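Local coordinates for Mll3558 protein (Mesorhizobium loti, PDB 3RD6), which is of unknown function but belongs to the AHA1 family of Hsp90 ATPase activator homologues and may bind a hydrophobic ligand or a protein partner, at the interface of chains A and B. Sequence-based numbering; all coordinates share one arbitrary frame. Chains: chain A/B, Mll3558 protein.

The interface of chains A and B. Residues chain A 5, 97, 100, 125; chain B 77-78, 84, 86.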
# COMPACT_ATOMS: atom_id res chain seq x y z
N VAL A 5 -1.99 13.92 -8.00
CA VAL A 5 -2.27 12.84 -7.07
C VAL A 5 -3.15 13.32 -5.94
O VAL A 5 -2.77 14.23 -5.21
CB VAL A 5 -0.97 12.24 -6.44
CG1 VAL A 5 -1.33 11.09 -5.50
CG2 VAL A 5 -0.02 11.75 -7.51
N PRO A 97 -4.15 3.68 -15.33
CA PRO A 97 -4.07 3.32 -13.90
C PRO A 97 -4.75 4.39 -13.07
O PRO A 97 -4.26 5.51 -12.97
CB PRO A 97 -2.56 3.25 -13.66
CG PRO A 97 -2.03 4.27 -14.59
CD PRO A 97 -2.82 4.02 -15.85
N ALA A 100 -3.75 3.71 -6.43
CA ALA A 100 -2.98 2.78 -5.59
C ALA A 100 -3.35 3.14 -4.17
O ALA A 100 -3.45 4.31 -3.83
CB ALA A 100 -1.49 2.94 -5.80
N PHE A 125 -5.10 8.71 -9.10
CA PHE A 125 -4.32 9.28 -10.18
C PHE A 125 -4.92 10.14 -11.27
O PHE A 125 -6.00 9.88 -11.79
CB PHE A 125 -3.49 8.18 -10.84
CG PHE A 125 -2.64 7.41 -9.86
CD1 PHE A 125 -1.83 8.08 -8.94
CD2 PHE A 125 -2.68 6.03 -9.82
CE1 PHE A 125 -1.09 7.37 -8.01
CE2 PHE A 125 -1.94 5.32 -8.89
CZ PHE A 125 -1.14 5.99 -7.99
N GLN B 77 3.89 0.72 -7.13
CA GLN B 77 2.50 0.76 -7.57
C GLN B 77 2.31 1.57 -8.86
O GLN B 77 1.67 1.10 -9.79
CB GLN B 77 1.63 1.33 -6.46
CG GLN B 77 1.64 0.56 -5.16
CD GLN B 77 1.34 -0.93 -5.36
OE1 GLN B 77 0.47 -1.31 -6.14
NE2 GLN B 77 2.05 -1.78 -4.63
N ASP B 78 2.87 2.78 -8.89
CA ASP B 78 2.74 3.67 -10.03
C ASP B 78 4.02 4.46 -10.31
O ASP B 78 4.58 5.07 -9.40
CB ASP B 78 1.60 4.68 -9.79
CG ASP B 78 1.21 5.43 -11.06
OD1 ASP B 78 0.40 4.88 -11.82
OD2 ASP B 78 1.71 6.57 -11.29
N ARG B 84 6.49 11.16 -10.99
CA ARG B 84 5.88 10.45 -9.88
C ARG B 84 6.35 9.03 -9.58
O ARG B 84 6.57 8.22 -10.48
CB ARG B 84 4.36 10.42 -10.09
CG ARG B 84 3.59 9.76 -8.98
CD ARG B 84 2.12 10.00 -9.13
NE ARG B 84 1.55 9.31 -10.28
CZ ARG B 84 0.56 9.81 -11.02
NH1 ARG B 84 0.07 11.01 -10.71
NH2 ARG B 84 0.07 9.13 -12.05
N VAL B 86 5.20 5.96 -6.88
CA VAL B 86 4.28 5.48 -5.86
C VAL B 86 4.67 4.06 -5.53
O VAL B 86 4.81 3.21 -6.41
CB VAL B 86 2.80 5.46 -6.35
CG1 VAL B 86 1.88 5.20 -5.18
CG2 VAL B 86 2.44 6.74 -7.05
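A:Phe125 lays its ring against B:Asp78 and B:Arg84, an instructive case of an aromatic side chain received by an ion pair that is already made within the partner chain. The setting is a two-fold sheet-to-sheet interface between two copies of the protein, in which strands 96-110 and 113-125 of chain A face strands 69-80 and 84-92 of chain B; this dimer may or may not be the biological form. With CG set beside its own backbone N (chi1 -54°), A:Phe125 turns a face to the acid. The carboxylate carbon CG of B:Asp78 lies 4.0 Å from the ring centroid, displaced toward the rim, and the two planes are only 24° apart, so they stack. One bond back along the same side chain, CB of B:Asp78 touches CZ of the ring at 3.5 Å. B:Arg84 offers a flat face as well: its chain bends at chi3 (69°), bringing the guanidinium carbon CZ to 3.6 Å from ring atom CD1 of A:Phe125. An alanine in place of B:Arg84 would probably leave the B:Asp78 carboxylate without its charged mate and freer to turn, and the CD1 rim of the phenyl ring without the flat group that lies over it. Around this centre the packing is apolar. CG2 of B:Val86 meets CE1 of A:Phe125 at 3.7 Å, A:Ala100 CB rests on B:Gln77 CB at 3.6 Å, and A:Val5 leans its CG2 toward the arginine. Within chain B, NE and NH2 of B:Arg84 both grip one oxygen, OD2 of B:Asp78, from the same face of the carboxylate, the NE bond measuring 2.9 Å.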